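Glycosyl hydrolase family 2, TIM barrel domain protein (Faecalibacterium prausnitzii A2-165, PDB 6ED2) probably hydrolyses beta-D-glucuronides to release glucuronic acid, as a gut bacterial beta-glucuronidase of glycosyl hydrolase family 2. Local coordinates at residues V111-S116 with P139-V144; R26-P31 with L420-D425; G537-S542 with D595-G600. All blocks are in the same frame, centred on the assembly; numbering follows the deposited sequence.

Contact 1: residues V111-S116 with P139-V144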
ATOM      1  N   VAL A 111      -4.565  50.205   0.540  1.00 29.00           N
ATOM      2  CA  VAL A 111      -3.356  49.395   0.614  1.00 29.88           C
ATOM      3  C   VAL A 111      -3.703  47.933   0.356  1.00 29.08           C
ATOM      4  O   VAL A 111      -4.620  47.392   0.987  1.00 28.98           O
ATOM      5  CB  VAL A 111      -2.670  49.536   1.994  1.00 30.85           C
ATOM      6  CG1 VAL A 111      -1.323  48.823   1.995  1.00 30.66           C
ATOM      7  CG2 VAL A 111      -2.523  51.019   2.407  1.00 24.30           C
ATOM      8  N   LEU A 112      -2.932  47.288  -0.525  1.00 28.72           N
ATOM      9  CA  LEU A 112      -2.984  45.840  -0.732  1.00 29.25           C
ATOM     10  C   LEU A 112      -1.931  45.138   0.119  1.00 30.30           C
ATOM     11  O   LEU A 112      -0.774  45.558   0.140  1.00 31.74           O
ATOM     12  CB  LEU A 112      -2.742  45.508  -2.201  1.00 28.45           C
ATOM     13  CG  LEU A 112      -3.794  46.057  -3.155  1.00 31.53           C
ATOM     14  CD1 LEU A 112      -3.280  45.981  -4.576  1.00 27.63           C
ATOM     15  CD2 LEU A 112      -5.104  45.279  -2.980  1.00 27.36           C
ATOM     16  N   ARG A 113      -2.326  44.075   0.820  1.00 27.48           N
ATOM     17  CA  ARG A 113      -1.393  43.215   1.542  1.00 23.53           C
ATOM     18  C   ARG A 113      -1.312  41.847   0.872  1.00 28.33           C
ATOM     19  O   ARG A 113      -2.344  41.209   0.609  1.00 28.56           O
ATOM     20  CB  ARG A 113      -1.801  43.036   3.006  1.00 25.43           C
ATOM     21  CG  ARG A 113      -1.176  41.776   3.667  1.00 28.75           C
ATOM     22  CD  ARG A 113       0.347  41.926   3.971  1.00 27.82           C
ATOM     23  NE  ARG A 113       0.619  42.982   4.950  1.00 25.71           N
ATOM     24  CZ  ARG A 113       0.673  42.809   6.274  1.00 30.99           C
ATOM     25  NH1 ARG A 113       0.472  41.607   6.818  1.00 28.72           N
ATOM     26  NH2 ARG A 113       0.922  43.852   7.068  1.00 30.10           N
ATOM     27  N   PHE A 114      -0.092  41.404   0.593  1.00 23.62           N
ATOM     28  CA  PHE A 114       0.194  40.031   0.202  1.00 23.37           C
ATOM     29  C   PHE A 114       0.870  39.316   1.366  1.00 28.08           C
ATOM     30  O   PHE A 114       1.965  39.713   1.791  1.00 29.96           O
ATOM     31  CB  PHE A 114       1.078  39.989  -1.037  1.00 25.22           C
ATOM     32  CG  PHE A 114       0.446  40.617  -2.238  1.00 28.21           C
ATOM     33  CD1 PHE A 114      -0.210  39.833  -3.178  1.00 26.18           C
ATOM     34  CD2 PHE A 114       0.490  41.989  -2.424  1.00 28.81           C
ATOM     35  CE1 PHE A 114      -0.816  40.412  -4.286  1.00 29.35           C
ATOM     36  CE2 PHE A 114      -0.111  42.580  -3.538  1.00 29.64           C
ATOM     37  CZ  PHE A 114      -0.766  41.792  -4.464  1.00 29.05           C
ATOM     38  N   GLY A 115       0.195  38.300   1.912  1.00 26.33           N
ATOM     39  CA  GLY A 115       0.840  37.428   2.883  1.00 19.69           C
ATOM     40  C   GLY A 115       2.193  36.954   2.385  1.00 26.71           C
ATOM     41  O   GLY A 115       3.188  36.999   3.113  1.00 24.20           O
ATOM     42  N   SER A 116       2.260  36.542   1.116  1.00 24.34           N
ATOM     43  CA  SER A 116       3.521  36.218   0.459  1.00 26.26           C
ATOM     44  C   SER A 116       3.264  36.038  -1.029  1.00 29.33           C
ATOM     45  O   SER A 116       2.140  35.748  -1.455  1.00 29.53           O
ATOM     46  CB  SER A 116       4.169  34.946   1.033  1.00 28.98           C
ATOM     47  OG  SER A 116       3.393  33.793   0.732  1.00 26.13           O
ATOM     48  N   PRO A 139       5.501  38.958   4.336  1.00 24.88           N
ATOM     49  CA  PRO A 139       4.482  39.818   3.725  1.00 27.36           C
ATOM     50  C   PRO A 139       5.026  41.157   3.259  1.00 31.22           C
ATOM     51  O   PRO A 139       6.049  41.654   3.741  1.00 29.81           O
ATOM     52  CB  PRO A 139       3.473  40.032   4.860  1.00 28.70           C
ATOM     53  CG  PRO A 139       4.273  39.874   6.101  1.00 28.45           C
ATOM     54  CD  PRO A 139       5.337  38.851   5.795  1.00 25.50           C
ATOM     55  N   PHE A 140       4.271  41.768   2.345  1.00 24.73           N
ATOM     56  CA  PHE A 140       4.556  43.114   1.890  1.00 26.43           C
ATOM     57  C   PHE A 140       3.265  43.799   1.456  1.00 33.87           C
ATOM     58  O   PHE A 140       2.278  43.147   1.096  1.00 29.72           O
ATOM     59  CB  PHE A 140       5.576  43.103   0.758  1.00 28.36           C
ATOM     60  CG  PHE A 140       5.099  42.426  -0.482  1.00 30.32           C
ATOM     61  CD1 PHE A 140       4.622  43.170  -1.550  1.00 30.96           C
ATOM     62  CD2 PHE A 140       5.143  41.037  -0.594  1.00 28.96           C
ATOM     63  CE1 PHE A 140       4.196  42.541  -2.723  1.00 27.84           C
ATOM     64  CE2 PHE A 140       4.724  40.405  -1.745  1.00 28.64           C
ATOM     65  CZ  PHE A 140       4.248  41.158  -2.817  1.00 30.36           C
ATOM     66  N   ASP A 141       3.294  45.132   1.480  1.00 29.49           N
ATOM     67  CA  ASP A 141       2.151  45.975   1.160  1.00 28.39           C
ATOM     68  C   ASP A 141       2.402  46.797  -0.102  1.00 31.85           C
ATOM     69  O   ASP A 141       3.547  47.096  -0.461  1.00 34.79           O
ATOM     70  CB  ASP A 141       1.834  46.922   2.323  1.00 31.79           C
ATOM     71  CG  ASP A 141       1.276  46.199   3.548  1.00 39.03           C
ATOM     72  OD1 ASP A 141       0.544  45.191   3.384  1.00 38.26           O
ATOM     73  OD2 ASP A 141       1.566  46.644   4.687  1.00 38.96           O
ATOM     74  N   ALA A 142       1.312  47.170  -0.771  1.00 29.01           N
ATOM     75  CA  ALA A 142       1.351  48.087  -1.906  1.00 31.43           C
ATOM     76  C   ALA A 142       0.305  49.168  -1.684  1.00 35.35           C
ATOM     77  O   ALA A 142      -0.892  48.864  -1.598  1.00 35.88           O
ATOM     78  CB  ALA A 142       1.091  47.363  -3.226  1.00 31.29           C
ATOM     79  N   THR A 143       0.754  50.419  -1.585  1.00 29.17           N
ATOM     80  CA  THR A 143      -0.154  51.541  -1.388  1.00 29.22           C
ATOM     81  C   THR A 143      -0.695  51.985  -2.736  1.00 35.65           C
ATOM     82  O   THR A 143       0.077  52.248  -3.663  1.00 31.88           O
ATOM     83  CB  THR A 143       0.554  52.696  -0.684  1.00 32.65           C
ATOM     84  OG1 THR A 143       0.687  52.388   0.710  1.00 33.36           O
ATOM     85  CG2 THR A 143      -0.245  53.994  -0.820  1.00 26.36           C
ATOM     86  N   VAL A 144      -2.027  52.030  -2.872  1.00 31.25           N
ATOM     87  CA  VAL A 144      -2.582  52.303  -4.199  1.00 31.20           C
ATOM     88  C   VAL A 144      -3.596  53.439  -4.117  1.00 31.92           C
ATOM     89  O   VAL A 144      -4.447  53.599  -5.004  1.00 34.74           O
ATOM     90  CB  VAL A 144      -3.199  51.030  -4.809  1.00 30.25           C
ATOM     91  CG1 VAL A 144      -2.143  49.944  -4.942  1.00 29.74           C
ATOM     92  CG2 VAL A 144      -4.354  50.547  -3.971  1.00 24.29           C
TER
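Val-111 to Phe-114 and Phe-140 to Thr-143 face one another as neighbouring antiparallel strands in the jelly-roll beta-sandwich of the family 2 sugar-binding domain. Leu-112 with Ala-142 and Phe-114 with Phe-140 form the hydrogen-bonded pairs, each closed by two N-H...O bonds; Leu-112 N lies 2.8 Å from Ala-142 O. Apolar contacts gather on the face carrying these four side chains. Phe-114 CB sits over the Phe-140 ring in a CH-pi contact, Phe-114 CB 3.7 Å from Phe-140 CE2, while the two rings lie nearly parallel (13°) but slid apart, with little overlap. Phe-140 carries its CG between backbone N and carbonyl carbon (chi1 64°), which brings its ring beneath that CB. Leu-112 CD1 meets Val-144 CG1 at 4.1 Å, and strand 120-125 packs on this face through Ala-121, Val-123 and Val-125. The salt bridge lies on the other face, that of Val-111, Arg-113 and Asp-141: Arg-113, its chain bent at CG-CD and CB-CG, gives NE to Asp-141 OD1 at 2.7 Å. The oxygen lies in the guanidinium plane, yet the nitrogen stands 31° out of the carboxylate plane, on the syn side. Pro-139 CG lies over one face of the guanidinium, and Arg-113 NH2 bonds to Leu-29 O. A methionine in place of Arg-113 would probably leave Asp-141 without its cation and Leu-29 O without this donor. Val-111 CG1 touches Asp-141 CB at 3.7 Å.

Contact 2: residues R26-P31 with L420-D425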
ATOM      1  N   ARG A  26       6.008  51.321   6.070  1.00 34.23           N
ATOM      2  CA  ARG A  26       6.231  49.894   6.258  1.00 33.89           C
ATOM      3  C   ARG A  26       5.552  49.405   7.527  1.00 31.22           C
ATOM      4  O   ARG A  26       5.662  50.027   8.578  1.00 30.33           O
ATOM      5  CB  ARG A  26       7.736  49.606   6.323  1.00 38.18           C
ATOM      6  CG  ARG A  26       8.079  48.184   6.763  1.00 43.52           C
ATOM      7  CD  ARG A  26       9.588  47.927   6.779  1.00 39.97           C
ATOM      8  NE  ARG A  26       9.931  46.579   7.246  1.00 37.10           N
ATOM      9  CZ  ARG A  26      10.039  46.245   8.533  1.00 40.23           C
ATOM     10  NH1 ARG A  26      10.371  45.006   8.876  1.00 30.63           N
ATOM     11  NH2 ARG A  26       9.827  47.157   9.481  1.00 34.02           N
ATOM     12  N   SER A  27       4.811  48.308   7.414  1.00 32.29           N
ATOM     13  CA  SER A  27       4.160  47.717   8.576  1.00 33.18           C
ATOM     14  C   SER A  27       3.911  46.242   8.302  1.00 32.48           C
ATOM     15  O   SER A  27       3.351  45.897   7.263  1.00 33.55           O
ATOM     16  CB  SER A  27       2.836  48.420   8.887  1.00 26.09           C
ATOM     17  OG  SER A  27       2.229  47.803  10.015  1.00 28.44           O
ATOM     18  N   LEU A  28       4.296  45.382   9.237  1.00 30.43           N
ATOM     19  CA  LEU A  28       4.082  43.947   9.090  1.00 34.00           C
ATOM     20  C   LEU A  28       3.003  43.436  10.043  1.00 28.82           C
ATOM     21  O   LEU A  28       2.893  42.222  10.269  1.00 27.79           O
ATOM     22  CB  LEU A  28       5.410  43.199   9.286  1.00 32.82           C
ATOM     23  CG  LEU A  28       6.349  43.330   8.081  1.00 35.60           C
ATOM     24  CD1 LEU A  28       7.072  44.648   8.093  1.00 41.04           C
ATOM     25  CD2 LEU A  28       7.352  42.202   8.047  1.00 34.39           C
ATOM     26  N   LEU A  29       2.223  44.339  10.626  1.00 26.16           N
ATOM     27  CA  LEU A  29       1.073  43.949  11.430  1.00 29.83           C
ATOM     28  C   LEU A  29       0.065  43.140  10.609  1.00 28.89           C
ATOM     29  O   LEU A  29      -0.219  43.451   9.449  1.00 29.35           O
ATOM     30  CB  LEU A  29       0.403  45.200  11.999  1.00 30.30           C
ATOM     31  CG  LEU A  29       1.250  45.986  13.002  1.00 27.40           C
ATOM     32  CD1 LEU A  29       0.532  47.262  13.453  1.00 25.13           C
ATOM     33  CD2 LEU A  29       1.594  45.091  14.194  1.00 28.31           C
ATOM     34  N   TYR A  30      -0.474  42.098  11.215  1.00 27.67           N
ATOM     35  CA  TYR A  30      -1.503  41.324  10.547  1.00 31.33           C
ATOM     36  C   TYR A  30      -2.712  42.216  10.261  1.00 30.43           C
ATOM     37  O   TYR A  30      -3.155  42.954  11.158  1.00 28.26           O
ATOM     38  CB  TYR A  30      -1.923  40.128  11.402  1.00 30.27           C
ATOM     39  CG  TYR A  30      -2.735  39.138  10.607  1.00 35.28           C
ATOM     40  CD1 TYR A  30      -2.124  38.307   9.682  1.00 34.27           C
ATOM     41  CD2 TYR A  30      -4.111  39.074  10.736  1.00 35.61           C
ATOM     42  CE1 TYR A  30      -2.852  37.410   8.942  1.00 31.13           C
ATOM     43  CE2 TYR A  30      -4.848  38.178   9.996  1.00 32.55           C
ATOM     44  CZ  TYR A  30      -4.214  37.355   9.105  1.00 32.67           C
ATOM     45  OH  TYR A  30      -4.932  36.466   8.356  1.00 36.29           O
ATOM     46  N   PRO A  31      -3.275  42.171   9.052  1.00 29.56           N
ATOM     47  CA  PRO A  31      -4.393  43.068   8.723  1.00 30.53           C
ATOM     48  C   PRO A  31      -5.597  42.798   9.611  1.00 30.65           C
ATOM     49  O   PRO A  31      -5.928  41.650   9.913  1.00 31.61           O
ATOM     50  CB  PRO A  31      -4.691  42.745   7.255  1.00 29.54           C
ATOM     51  CG  PRO A  31      -3.467  42.073   6.743  1.00 30.86           C
ATOM     52  CD  PRO A  31      -2.903  41.317   7.911  1.00 29.54           C
ATOM     53  N   LEU A 420      15.575  38.424   7.808  1.00 28.03           N
ATOM     54  CA  LEU A 420      15.632  38.347   9.264  1.00 23.69           C
ATOM     55  C   LEU A 420      14.901  39.517   9.901  1.00 25.76           C
ATOM     56  O   LEU A 420      14.189  39.356  10.901  1.00 25.66           O
ATOM     57  CB  LEU A 420      17.099  38.326   9.723  1.00 26.46           C
ATOM     58  CG  LEU A 420      17.356  38.288  11.226  1.00 30.67           C
ATOM     59  CD1 LEU A 420      16.584  37.131  11.888  1.00 26.58           C
ATOM     60  CD2 LEU A 420      18.875  38.212  11.552  1.00 29.54           C
ATOM     61  N   THR A 421      15.095  40.715   9.350  1.00 25.85           N
ATOM     62  CA  THR A 421      14.447  41.895   9.900  1.00 26.47           C
ATOM     63  C   THR A 421      12.936  41.767   9.799  1.00 28.62           C
ATOM     64  O   THR A 421      12.208  42.016  10.766  1.00 27.00           O
ATOM     65  CB  THR A 421      14.949  43.144   9.156  1.00 28.68           C
ATOM     66  OG1 THR A 421      16.369  43.271   9.344  1.00 33.05           O
ATOM     67  CG2 THR A 421      14.251  44.401   9.658  1.00 20.92           C
ATOM     68  N   ASP A 422      12.450  41.369   8.620  1.00 26.45           N
ATOM     69  CA  ASP A 422      11.017  41.228   8.405  1.00 25.63           C
ATOM     70  C   ASP A 422      10.444  40.112   9.268  1.00 27.02           C
ATOM     71  O   ASP A 422       9.374  40.271   9.868  1.00 28.82           O
ATOM     72  CB  ASP A 422      10.755  40.992   6.914  1.00 27.16           C
ATOM     73  CG  ASP A 422      10.901  42.278   6.103  1.00 26.85           C
ATOM     74  OD1 ASP A 422      10.902  43.339   6.739  1.00 29.23           O
ATOM     75  OD2 ASP A 422      11.035  42.244   4.860  1.00 37.00           O
ATOM     76  N   MET A 423      11.159  38.993   9.393  1.00 25.58           N
ATOM     77  CA  MET A 423      10.633  37.912  10.215  1.00 26.42           C
ATOM     78  C   MET A 423      10.488  38.350  11.667  1.00 28.41           C
ATOM     79  O   MET A 423       9.453  38.101  12.306  1.00 26.89           O
ATOM     80  CB  MET A 423      11.519  36.669  10.125  1.00 23.56           C
ATOM     81  CG  MET A 423      11.067  35.616  11.143  1.00 24.66           C
ATOM     82  SD  MET A 423      12.035  34.096  11.172  1.00 30.23           S
ATOM     83  CE  MET A 423      13.563  34.707  11.920  1.00 25.87           C
ATOM     84  N   ILE A 424      11.514  39.007  12.217  1.00 25.13           N
ATOM     85  CA  ILE A 424      11.433  39.383  13.625  1.00 26.00           C
ATOM     86  C   ILE A 424      10.401  40.488  13.833  1.00 24.79           C
ATOM     87  O   ILE A 424       9.641  40.466  14.808  1.00 24.76           O
ATOM     88  CB  ILE A 424      12.824  39.772  14.157  1.00 29.84           C
ATOM     89  CG1 ILE A 424      13.699  38.512  14.236  1.00 25.66           C
ATOM     90  CG2 ILE A 424      12.702  40.474  15.525  1.00 21.91           C
ATOM     91  CD1 ILE A 424      15.029  38.739  14.928  1.00 28.97           C
ATOM     92  N   ASP A 425      10.338  41.462  12.920  1.00 24.82           N
ATOM     93  CA  ASP A 425       9.293  42.482  13.024  1.00 31.72           C
ATOM     94  C   ASP A 425       7.888  41.874  12.940  1.00 29.18           C
ATOM     95  O   ASP A 425       6.989  42.270  13.691  1.00 30.19           O
ATOM     96  CB  ASP A 425       9.492  43.550  11.943  1.00 27.61           C
ATOM     97  CG  ASP A 425      10.537  44.588  12.351  1.00 38.96           C
ATOM     98  OD1 ASP A 425      10.746  44.780  13.584  1.00 32.48           O
ATOM     99  OD2 ASP A 425      11.161  45.188  11.443  1.00 39.90           O
TER
HETATM  100  O   HOH W   1      10.061  45.143   4.483  1.00 43.52           O
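Leu-28 and Asp-425 bring their CA atoms to 6.7 Å where the irregular segment 26-31 passes helix 409-427, so side chains rather than backbones bridge the gap. Arg-26 reaches across with its chain extended from CG to NE, CG lying opposite the backbone N (chi1 170°). Arg-26 NH1 is gripped by two carboxylates, Asp-422 OD1 at 2.8 Å and Asp-425 OD2 at 2.7 Å. The first bond is nearly straight (170°), with the oxygen in the guanidinium plane and the two flat groups almost coplanar. The second uses the anti lone pair of Asp-425 OD2, whose carboxylate is turned 60° from the guanidinium. Weak bonds from NE to Asp-422 OD1 and from NH2 to Asp-425 OD2 add to the grip. A water accepts from Arg-26 NE at 3.1 Å and donates to Asp-422 OD1. Leu-28 works on two fronts: its CD1 covers one guanidinium face, and CD2 packs 3.3 Å from Asp-422 O and against that residue's CB. Asp-425 OD1 has a second cation, Lys-428. Acids three residues apart on one side of a helix, sharing one arginine, make a salt-bridge network that ties the N-terminal segment to an outer helix of the TIM barrel.

Contact 3: residues G537-S542 with D595-G600. With FMT (formic acid), chain G.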
ATOM      1  N   GLY A 537      15.689  11.036  11.962  1.00 27.20           N
ATOM      2  CA  GLY A 537      14.622  10.187  11.472  1.00 29.60           C
ATOM      3  C   GLY A 537      15.018   9.328  10.283  1.00 34.56           C
ATOM      4  O   GLY A 537      16.148   9.410   9.786  1.00 28.25           O
ATOM      5  N   THR A 538      14.100   8.482   9.819  1.00 27.84           N
ATOM      6  CA  THR A 538      14.361   7.623   8.678  1.00 26.31           C
ATOM      7  C   THR A 538      13.139   7.646   7.780  1.00 31.67           C
ATOM      8  O   THR A 538      12.006   7.787   8.250  1.00 27.31           O
ATOM      9  CB  THR A 538      14.666   6.153   9.065  1.00 29.57           C
ATOM     10  OG1 THR A 538      13.469   5.495   9.512  1.00 26.95           O
ATOM     11  CG2 THR A 538      15.736   6.060  10.132  1.00 29.71           C
ATOM     12  N   ASP A 539      13.381   7.504   6.485  1.00 28.94           N
ATOM     13  CA  ASP A 539      12.278   7.323   5.567  1.00 28.33           C
ATOM     14  C   ASP A 539      11.640   5.974   5.864  1.00 31.52           C
ATOM     15  O   ASP A 539      12.338   4.967   6.034  1.00 29.72           O
ATOM     16  CB  ASP A 539      12.767   7.387   4.120  1.00 28.41           C
ATOM     17  CG  ASP A 539      13.173   8.783   3.698  1.00 29.67           C
ATOM     18  OD1 ASP A 539      12.364   9.493   3.062  1.00 32.40           O
ATOM     19  OD2 ASP A 539      14.318   9.175   3.986  1.00 34.51           O
ATOM     20  N   ASN A 540      10.318   5.952   5.961  1.00 27.03           N
ATOM     21  CA  ASN A 540       9.624   4.680   6.107  1.00 33.17           C
ATOM     22  C   ASN A 540       8.213   4.854   5.570  1.00 32.43           C
ATOM     23  O   ASN A 540       7.557   5.859   5.866  1.00 32.93           O
ATOM     24  CB  ASN A 540       9.636   4.204   7.573  1.00 32.91           C
ATOM     25  CG  ASN A 540       8.866   5.132   8.510  1.00 33.82           C
ATOM     26  OD1 ASN A 540       7.738   4.826   8.914  1.00 32.99           O
ATOM     27  ND2 ASN A 540       9.475   6.258   8.870  1.00 29.00           N
ATOM     28  N   LEU A 541       7.780   3.907   4.740  1.00 30.90           N
ATOM     29  CA  LEU A 541       6.439   3.936   4.166  1.00 32.23           C
ATOM     30  C   LEU A 541       5.420   3.357   5.130  1.00 34.62           C
ATOM     31  O   LEU A 541       5.667   2.330   5.773  1.00 33.44           O
ATOM     32  CB  LEU A 541       6.389   3.137   2.865  1.00 35.54           C
ATOM     33  CG  LEU A 541       7.397   3.566   1.805  1.00 36.83           C
ATOM     34  CD1 LEU A 541       7.387   2.561   0.669  1.00 36.00           C
ATOM     35  CD2 LEU A 541       7.051   4.961   1.323  1.00 32.98           C
ATOM     36  N   SER A 542       4.268   4.015   5.215  1.00 34.99           N
ATOM     37  CA  SER A 542       3.121   3.459   5.920  1.00 41.35           C
ATOM     38  C   SER A 542       2.862   2.034   5.434  1.00 37.71           C
ATOM     39  O   SER A 542       2.742   1.789   4.226  1.00 38.83           O
ATOM     40  CB  SER A 542       1.901   4.361   5.679  1.00 41.83           C
ATOM     41  OG  SER A 542       1.007   4.347   6.781  1.00 51.25           O
ATOM     42  N   ASP A 595       8.448   9.490  -4.058  1.00 33.85           N
ATOM     43  CA  ASP A 595       7.419  10.534  -4.112  1.00 35.31           C
ATOM     44  C   ASP A 595       7.549  11.482  -2.911  1.00 35.53           C
ATOM     45  O   ASP A 595       6.713  11.525  -2.006  1.00 35.47           O
ATOM     46  CB  ASP A 595       6.013   9.922  -4.178  1.00 31.39           C
ATOM     47  CG  ASP A 595       4.921  10.975  -4.426  1.00 40.51           C
ATOM     48  OD1 ASP A 595       5.263  12.128  -4.806  1.00 39.34           O
ATOM     49  OD2 ASP A 595       3.722  10.646  -4.243  1.00 43.31           O
ATOM     50  N   GLY A 596       8.640  12.226  -2.916  1.00 32.80           N
ATOM     51  CA  GLY A 596       8.898  13.143  -1.829  1.00 32.93           C
ATOM     52  C   GLY A 596       9.590  12.459  -0.665  1.00 35.75           C
ATOM     53  O   GLY A 596      10.117  11.342  -0.760  1.00 33.51           O
ATOM     54  N   ASN A 597       9.576  13.163   0.461  1.00 31.51           N
ATOM     55  CA  ASN A 597      10.297  12.761   1.658  1.00 29.61           C
ATOM     56  C   ASN A 597       9.361  11.943   2.530  1.00 28.53           C
ATOM     57  O   ASN A 597       8.224  12.354   2.762  1.00 27.88           O
ATOM     58  CB  ASN A 597      10.786  14.005   2.407  1.00 29.05           C
ATOM     59  CG  ASN A 597      11.693  13.678   3.595  1.00 31.11           C
ATOM     60  OD1 ASN A 597      11.292  12.979   4.530  1.00 33.62           O
ATOM     61  ND2 ASN A 597      12.909  14.218   3.578  1.00 29.42           N
ATOM     62  N   LYS A 598       9.841  10.798   3.020  1.00 26.10           N
ATOM     63  CA  LYS A 598       8.988   9.854   3.738  1.00 27.60           C
ATOM     64  C   LYS A 598       9.424   9.678   5.191  1.00 28.24           C
ATOM     65  O   LYS A 598       9.213   8.621   5.792  1.00 24.56           O
ATOM     66  CB  LYS A 598       8.951   8.511   3.010  1.00 25.87           C
ATOM     67  CG  LYS A 598       8.133   8.567   1.716  1.00 29.72           C
ATOM     68  CD  LYS A 598       6.680   8.938   2.027  1.00 30.90           C
ATOM     69  CE  LYS A 598       5.724   8.625   0.871  1.00 27.91           C
ATOM     70  NZ  LYS A 598       5.840   9.583  -0.264  1.00 28.35           N
ATOM     71  N   LYS A 599      10.025  10.709   5.775  1.00 24.27           N
ATOM     72  CA  LYS A 599      10.365  10.691   7.188  1.00 28.78           C
ATOM     73  C   LYS A 599       9.219  11.205   8.064  1.00 28.78           C
ATOM     74  O   LYS A 599       9.410  11.399   9.270  1.00 24.81           O
ATOM     75  CB  LYS A 599      11.647  11.500   7.422  1.00 30.50           C
ATOM     76  CG  LYS A 599      12.870  10.989   6.621  1.00 26.39           C
ATOM     77  CD  LYS A 599      14.192  11.436   7.282  1.00 29.96           C
ATOM     78  CE  LYS A 599      15.447  10.898   6.560  1.00 31.84           C
ATOM     79  NZ  LYS A 599      15.617  11.346   5.138  1.00 28.09           N
ATOM     80  N   GLY A 600       8.035  11.409   7.488  1.00 26.10           N
ATOM     81  CA  GLY A 600       6.923  11.911   8.275  1.00 26.35           C
ATOM     82  C   GLY A 600       6.619  11.006   9.459  1.00 27.01           C
ATOM     83  O   GLY A 600       6.704   9.778   9.372  1.00 25.01           O
TER
HETATM   84  C   FMT G 706      16.350  14.508   5.283  1.00 41.77           C
HETATM   85  O1  FMT G 706      15.203  14.115   5.488  1.00 37.47           O
HETATM   86  O2  FMT G 706      16.737  14.887   4.175  1.00 56.23           O
HETATM   87  O   HOH W   2      11.438   9.270   0.327  1.00 32.55           O
HETATM   88  O   HOH W   3       7.733   7.651  10.915  1.00 27.93           O
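Lys-599 threads its side chain along segment 537-542, joining the loops that follow strands 531-535 and 574-580 of the TIM barrel. Lys-599 CB starts 3.8 Å from Thr-538 O, and Lys-599 CG lies 3.5 Å from Asp-539 N. Lys-599 CD is 3.4 Å from O1 of a formic acid (or formate), and Lys-599 CE is 3.3 Å from Asp-539 OD2. A final bend at the CD-CE bond (chi4 62°) turns Lys-599 NZ to Asp-539 OD2, a 2.8 Å salt bridge on the syn side, 29° out of the carboxylate plane. Lys-599 NZ also donates to formic acid O1, at 2.8 Å, and to Tyr-501 OH. Asn-597 ND2 stands 3.0 Å from the same O1, while its OD1 accepts from Lys-599 N in an Asx turn that sets the two residues relative to each other. Asp-539 OD1 takes Lys-598 N at 2.8 Å and a water that also donates to Gly-596 O. Asn-540 N returns a backbone bond to Lys-598 O. A lysine and an asparagine converging on one oxygen of this acid recall the Asn-x-Lys motif by which beta-glucuronidases recognise the glucuronate carboxylate. The ligand, probably from the crystallisation liquor, is consistent with such a site, and Asp-539 would probably help to steady its lysine.

Contacts 1 and 3 are largely buried, whereas contact 2 lies at the surface. Contact 1 stays within the sugar-binding domain and contact 3 joins two loops of the TIM-barrel domain; only contact 2 spans distant parts of the chain, and contact 1 is nested in the loop closed by contact 2. These two touch, Asp-141 packing on Ser-27 and Arg-113 on Pro-31, so the segment 26-31 leans on the sheet as well as on the barrel helix. Contact 3 sits across the chain's centre, its nearest atoms about 21 Å from either. Regular backbone pairing dominates contact 1, side-chain charge contact 2, and contact 3 mixes loop backbone bonds with a carboxylate-lysine pair beside a bound formic acid.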